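PDB 6HUN: ribulose bisphosphate carboxylase from Hyperthermus butylicus DSM 5456, which probably catalyses the carboxylation of ribulose 1,5-bisphosphate to two molecules of 3-phosphoglycerate, with Mg(2+) as cofactor, and may serve archaeal AMP degradation. Local coordinates for residues A[199-205]-A[238-243]; A[145-149]-A[368-373]. All coordinates share one frame. Numbering follows the deposited sequence.

Contact 1: residues A[199-205]-A[238-243]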
loop_
_atom_site.group_PDB
_atom_site.type_symbol
_atom_site.label_atom_id
_atom_site.label_comp_id
_atom_site.label_asym_id
_atom_site.label_seq_id
_atom_site.Cartn_x
_atom_site.Cartn_y
_atom_site.Cartn_z
ATOM N N ILE A 199 9.511 -27.148 17.008
ATOM C CA ILE A 199 8.950 -25.879 16.528
ATOM C C ILE A 199 7.442 -26.069 16.347
ATOM O O ILE A 199 6.966 -27.184 16.091
ATOM C CB ILE A 199 9.665 -25.397 15.253
ATOM C CG1 ILE A 199 11.126 -25.084 15.556
ATOM C CG2 ILE A 199 8.959 -24.145 14.618
ATOM C CD1 ILE A 199 11.348 -24.370 16.853
ATOM N N ASP A 200 6.677 -25.008 16.616
ATOM C CA ASP A 200 5.218 -25.075 16.661
ATOM C C ASP A 200 4.605 -24.743 15.307
ATOM O O ASP A 200 3.599 -25.347 14.938
ATOM C CB ASP A 200 4.661 -24.108 17.712
ATOM C CG ASP A 200 5.354 -24.258 19.064
ATOM O OD1 ASP A 200 5.287 -25.379 19.676
ATOM O OD2 ASP A 200 5.972 -23.253 19.490
ATOM N N LEU A 201 5.216 -23.824 14.577
ATOM C CA LEU A 201 4.658 -23.300 13.321
ATOM C C LEU A 201 5.737 -23.299 12.259
ATOM O O LEU A 201 6.854 -22.825 12.503
ATOM C CB LEU A 201 4.100 -21.889 13.481
ATOM C CG LEU A 201 2.987 -21.715 14.499
ATOM C CD1 LEU A 201 2.873 -20.239 14.783
ATOM C CD2 LEU A 201 1.659 -22.230 13.954
ATOM N N VAL A 202 5.419 -23.851 11.077
ATOM C CA VAL A 202 6.282 -23.675 9.921
ATOM C C VAL A 202 5.689 -22.527 9.106
ATOM O O VAL A 202 4.471 -22.378 9.028
ATOM C CB VAL A 202 6.419 -24.984 9.110
ATOM C CG1 VAL A 202 5.084 -25.598 8.881
ATOM C CG2 VAL A 202 7.148 -24.735 7.782
ATOM N N LYS A 203 6.537 -21.660 8.609
ATOM C CA LYS A 203 6.057 -20.405 8.025
ATOM C C LYS A 203 6.581 -20.248 6.621
ATOM O O LYS A 203 7.788 -20.339 6.388
ATOM C CB LYS A 203 6.503 -19.224 8.884
ATOM C CG LYS A 203 6.019 -17.809 8.503
ATOM C CD LYS A 203 6.717 -16.881 9.526
ATOM C CE LYS A 203 6.358 -15.427 9.340
ATOM N NZ LYS A 203 7.500 -14.552 8.890
ATOM N N ASP A 204 5.683 -19.923 5.688
ATOM C CA ASP A 204 6.129 -19.595 4.355
ATOM C C ASP A 204 6.860 -18.270 4.386
ATOM O O ASP A 204 6.541 -17.387 5.187
ATOM C CB ASP A 204 4.918 -19.425 3.417
ATOM C CG ASP A 204 4.382 -20.715 2.887
ATOM O OD1 ASP A 204 4.998 -21.838 3.076
ATOM O OD2 ASP A 204 3.291 -20.594 2.280
ATOM N N ASP A 205 7.773 -18.066 3.453
ATOM C CA ASP A 205 8.305 -16.712 3.412
ATOM C C ASP A 205 7.346 -15.795 2.645
ATOM O O ASP A 205 6.399 -16.250 1.995
ATOM C CB ASP A 205 9.706 -16.700 2.814
ATOM C CG ASP A 205 10.604 -15.636 3.456
ATOM O OD1 ASP A 205 10.620 -15.502 4.701
ATOM O OD2 ASP A 205 11.290 -14.916 2.714
ATOM N N LYS A 238 0.545 -28.632 15.888
ATOM C CA LYS A 238 1.431 -27.846 15.045
ATOM C C LYS A 238 0.564 -27.133 14.022
ATOM O O LYS A 238 -0.555 -27.547 13.758
ATOM C CB LYS A 238 2.450 -28.703 14.293
ATOM C CG LYS A 238 3.110 -29.809 15.153
ATOM C CD LYS A 238 4.347 -29.224 15.794
ATOM C CE LYS A 238 5.060 -30.295 16.707
ATOM N NZ LYS A 238 6.400 -29.835 17.208
ATOM N N GLY A 239 1.088 -26.091 13.437
ATOM C CA GLY A 239 0.320 -25.350 12.446
ATOM C C GLY A 239 1.217 -24.854 11.336
ATOM O O GLY A 239 2.428 -24.849 11.467
ATOM N N TYR A 240 0.594 -24.393 10.227
ATOM C CA TYR A 240 1.340 -23.939 9.055
ATOM C C TYR A 240 0.878 -22.520 8.714
ATOM O O TYR A 240 -0.332 -22.292 8.589
ATOM C CB TYR A 240 1.064 -24.889 7.884
ATOM C CG TYR A 240 1.682 -24.565 6.553
ATOM C CD1 TYR A 240 2.817 -23.768 6.444
ATOM C CD2 TYR A 240 1.093 -25.026 5.376
ATOM C CE1 TYR A 240 3.365 -23.477 5.192
ATOM C CE2 TYR A 240 1.631 -24.748 4.137
ATOM C CZ TYR A 240 2.751 -23.979 4.044
ATOM O OH TYR A 240 3.274 -23.717 2.807
ATOM N N LEU A 241 1.813 -21.569 8.625
ATOM C CA LEU A 241 1.425 -20.192 8.254
ATOM C C LEU A 241 1.564 -20.165 6.736
ATOM O O LEU A 241 2.609 -19.818 6.190
ATOM C CB LEU A 241 2.275 -19.125 8.972
ATOM C CG LEU A 241 2.398 -19.220 10.510
ATOM C CD1 LEU A 241 3.421 -18.206 11.118
ATOM C CD2 LEU A 241 1.019 -19.102 11.194
ATOM N N ALA A 242 0.488 -20.557 6.052
ATOM C CA ALA A 242 0.474 -20.709 4.604
ATOM C C ALA A 242 0.205 -19.370 3.964
ATOM O O ALA A 242 -0.788 -18.708 4.288
ATOM C CB ALA A 242 -0.614 -21.694 4.160
ATOM N N ASN A 243 1.053 -18.990 3.023
ATOM C CA ASN A 243 0.941 -17.662 2.412
ATOM C C ASN A 243 -0.145 -17.685 1.318
ATOM O O ASN A 243 0.038 -18.299 0.264
ATOM C CB ASN A 243 2.295 -17.232 1.868
ATOM C CG ASN A 243 2.358 -15.724 1.634
ATOM O OD1 ASN A 243 1.344 -15.104 1.447
ATOM N ND2 ASN A 243 3.541 -15.125 1.749
#
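The ring of Y240 sets its edge beside V202: its CD1 packs 3.8 Å from CG1 of V202, and its OH reaches past that side chain to donate a 2.6 Å hydrogen bond to OD1 of D204. Tyrosine suits this place because one residue fills a greasy gap and satisfies a buried acid. The other oxygen of D204, OD2, accepts the backbone N of N243 at 2.9 Å, so the aspartate extends the pairing past the end of strand 201-203; its charge is balanced by R219. Between the strands, parallel and 18° apart in direction, the backbone bonds alternate: G239 N to D200 O (3.0 Å), V202 N to G239 O (3.2 Å), L241 N to V202 O (2.8 Å) and D204 N to L241 O (3.1 Å). On the sheet face opposite Y240, L201 CD1 meets L241 CD2 at 4.2 Å. G239 leaves room there, since a CB would clash with L201 CD2. K203 shares this face, but its amine hydrogen-bonds Q403, and the side chain comes about 3 Å from a bound calcium ion. K203, through a carbamate absent here, and D205, here salt-bridged to K179, are predicted Mg(2+) ligands. The two strands and connecting helix 216-234 form a beta-alpha-beta unit of the TIM barrel: strands 171-174 and 265-269 flank it, and the helix packs outside on Y240 and A242.

Contact 2: residues A[145-149]-A[368-373]; sequences SYLET and QPWSNI
Segment 145-149 carries the end of the short helix 144-147, then leaves it at E148 and T149, with T149 N hydrogen-bonded to Y146 O at 3.0 Å. Segment 368-373 runs as extended strand through Q368 and P369, then folds into a type II beta turn from W370 to I373, closed by I373 N to W370 O at 3.0 Å; N372 takes the turn's left-handed position (phi/psi 69/22), which asparagine tolerates well. The backbones stay well apart, CA to CA 7.9 Å for L147 with W370 and 6.8 Å for E148 with N372. Across this gap L147 (chi1 t, chi2 p) points its branched, apolar side chain into a pocket: CD2 lies 3.3 Å from P369 O and 3.7 Å from Q368 NE2, CD1 4.1 Å from W370 CZ3, and CG 4.1 Å from I373 CG1. Such packing joins the helix that follows strand 132-141 of the N-terminal domain to the excursion between barrel strands 326-328 and 377-380 of the catalytic domain, with M321 of helix 312-322 also against L147. Q368 (chi1 t, chi2 p) curls its NE2 back to P369 O at 2.8 Å, while its OE1 meets K317 and F142 N. W370 (chi1 m) makes a cation-pi contact with R320. At the exposed margin one water donates to both E148 OE1 (2.6 Å) and N372 OD1 (3.0 Å), linking side chains whose oxygens stand 4.3 Å apart.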
loop_
_atom_site.group_PDB
_atom_site.type_symbol
_atom_site.label_atom_id
_atom_site.label_comp_id
_atom_site.label_asym_id
_atom_site.label_seq_id
_atom_site.Cartn_x
_atom_site.Cartn_y
_atom_site.Cartn_z
ATOM N N SER A 145 -17.052 4.407 19.130
ATOM C CA SER A 145 -18.145 4.175 18.195
ATOM C C SER A 145 -17.611 3.886 16.805
ATOM O O SER A 145 -18.254 3.198 16.006
ATOM C CB SER A 145 -19.067 5.388 18.178
ATOM O OG SER A 145 -18.292 6.523 17.820
ATOM N N TYR A 146 -16.426 4.388 16.511
ATOM C CA TYR A 146 -15.824 4.065 15.241
ATOM C C TYR A 146 -14.989 2.790 15.343
ATOM O O TYR A 146 -15.044 1.935 14.444
ATOM C CB TYR A 146 -14.995 5.262 14.818
ATOM C CG TYR A 146 -14.318 5.120 13.448
ATOM C CD1 TYR A 146 -15.021 4.721 12.313
ATOM C CD2 TYR A 146 -12.983 5.387 13.328
ATOM C CE1 TYR A 146 -14.365 4.608 11.050
ATOM C CE2 TYR A 146 -12.324 5.272 12.089
ATOM C CZ TYR A 146 -13.008 4.897 10.978
ATOM O OH TYR A 146 -12.277 4.810 9.803
ATOM N N LEU A 147 -14.228 2.655 16.440
ATOM C CA LEU A 147 -13.359 1.492 16.617
ATOM C C LEU A 147 -14.176 0.205 16.603
ATOM O O LEU A 147 -13.775 -0.785 15.993
ATOM C CB LEU A 147 -12.549 1.631 17.913
ATOM C CG LEU A 147 -11.552 0.530 18.230
ATOM C CD1 LEU A 147 -10.482 0.497 17.129
ATOM C CD2 LEU A 147 -10.867 0.725 19.554
ATOM N N GLU A 148 -15.375 0.222 17.203
ATOM C CA GLU A 148 -16.145 -1.013 17.199
ATOM C C GLU A 148 -16.762 -1.369 15.852
ATOM O O GLU A 148 -17.370 -2.435 15.759
ATOM C CB GLU A 148 -17.244 -0.947 18.286
ATOM C CG GLU A 148 -18.350 0.075 18.046
ATOM C CD GLU A 148 -19.303 0.207 19.272
ATOM O OE1 GLU A 148 -18.877 -0.095 20.416
ATOM O OE2 GLU A 148 -20.485 0.596 19.093
ATOM N N THR A 149 -16.638 -0.563 14.776
ATOM C CA THR A 149 -17.097 -1.047 13.486
ATOM C C THR A 149 -16.104 -2.004 12.824
ATOM O O THR A 149 -16.385 -2.540 11.739
ATOM C CB THR A 149 -17.413 0.154 12.565
ATOM O OG1 THR A 149 -16.225 0.876 12.192
ATOM C CG2 THR A 149 -18.359 1.107 13.282
ATOM N N GLN A 368 -5.323 5.043 23.930
ATOM C CA GLN A 368 -6.204 4.231 23.080
ATOM C C GLN A 368 -6.803 3.054 23.868
ATOM O O GLN A 368 -6.118 2.045 24.082
ATOM C CB GLN A 368 -5.473 3.711 21.831
ATOM C CG GLN A 368 -6.390 2.828 20.977
ATOM C CD GLN A 368 -7.452 3.656 20.262
ATOM O OE1 GLN A 368 -7.130 4.416 19.326
ATOM N NE2 GLN A 368 -8.686 3.519 20.666
ATOM N N PRO A 369 -8.086 3.121 24.266
ATOM C CA PRO A 369 -8.764 1.900 24.738
ATOM C C PRO A 369 -9.096 0.986 23.565
ATOM O O PRO A 369 -9.316 1.423 22.434
ATOM C CB PRO A 369 -10.054 2.417 25.425
ATOM C CG PRO A 369 -10.129 3.921 25.151
ATOM C CD PRO A 369 -9.035 4.237 24.092
ATOM N N TRP A 370 -9.105 -0.310 23.834
ATOM C CA TRP A 370 -9.316 -1.298 22.778
ATOM C C TRP A 370 -10.550 -2.137 23.076
ATOM O O TRP A 370 -10.573 -3.351 22.850
ATOM C CB TRP A 370 -8.084 -2.196 22.634
ATOM C CG TRP A 370 -6.929 -1.571 21.951
ATOM C CD1 TRP A 370 -5.824 -1.038 22.520
ATOM C CD2 TRP A 370 -6.757 -1.472 20.549
ATOM N NE1 TRP A 370 -4.946 -0.595 21.568
ATOM C CE2 TRP A 370 -5.502 -0.842 20.330
ATOM C CE3 TRP A 370 -7.562 -1.807 19.448
ATOM C CZ2 TRP A 370 -5.027 -0.569 19.067
ATOM C CZ3 TRP A 370 -7.040 -1.552 18.168
ATOM C CH2 TRP A 370 -5.802 -0.945 18.005
ATOM N N SER A 371 -11.572 -1.507 23.649
ATOM C CA SER A 371 -12.782 -2.247 23.986
ATOM C C SER A 371 -13.267 -3.071 22.790
ATOM O O SER A 371 -13.338 -2.549 21.668
ATOM C CB SER A 371 -13.843 -1.240 24.418
ATOM O OG SER A 371 -14.688 -1.817 25.365
ATOM N N ASN A 372 -13.495 -4.375 23.007
ATOM C CA ASN A 372 -13.982 -5.300 21.973
ATOM C C ASN A 372 -12.977 -5.608 20.845
ATOM O O ASN A 372 -13.381 -5.942 19.727
ATOM C CB ASN A 372 -15.272 -4.776 21.334
ATOM C CG ASN A 372 -16.326 -4.494 22.375
ATOM O OD1 ASN A 372 -16.945 -3.428 22.380
ATOM N ND2 ASN A 372 -16.482 -5.425 23.307
ATOM N N ILE A 373 -11.683 -5.433 21.039
ATOM C CA ILE A 373 -10.698 -5.770 19.999
ATOM C C ILE A 373 -9.650 -6.655 20.692
ATOM O O ILE A 373 -8.982 -6.193 21.593
ATOM C CB ILE A 373 -10.025 -4.515 19.392
ATOM C CG1 ILE A 373 -11.036 -3.483 18.817
ATOM C CG2 ILE A 373 -8.978 -4.940 18.342
ATOM C CD1 ILE A 373 -11.676 -3.851 17.553
HETATM O O HOH W 1 -16.701 -0.508 21.752
#

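Overall arrangement
Contact 1 is buried in the wall of the catalytic barrel, whereas contact 2 is only partly buried and sits where the N-terminal domain meets the excursion between barrel strands 326-328 and 377-380. Their centres are 30 Å apart and their nearest atoms about 19 Å, and they share no helix or strand. Contact 1 buries 621 Å², combining regular backbone pairing with side-chain packing, with charged groups satisfied inside and two predicted metal ligands on it. Contact 2 buries 234 Å² around one leucine, its sole polar bridge being a water at the solvent edge, away from the predicted active site. In sequence, both strands of contact 1 fall between the two segments that contact 2 brings together.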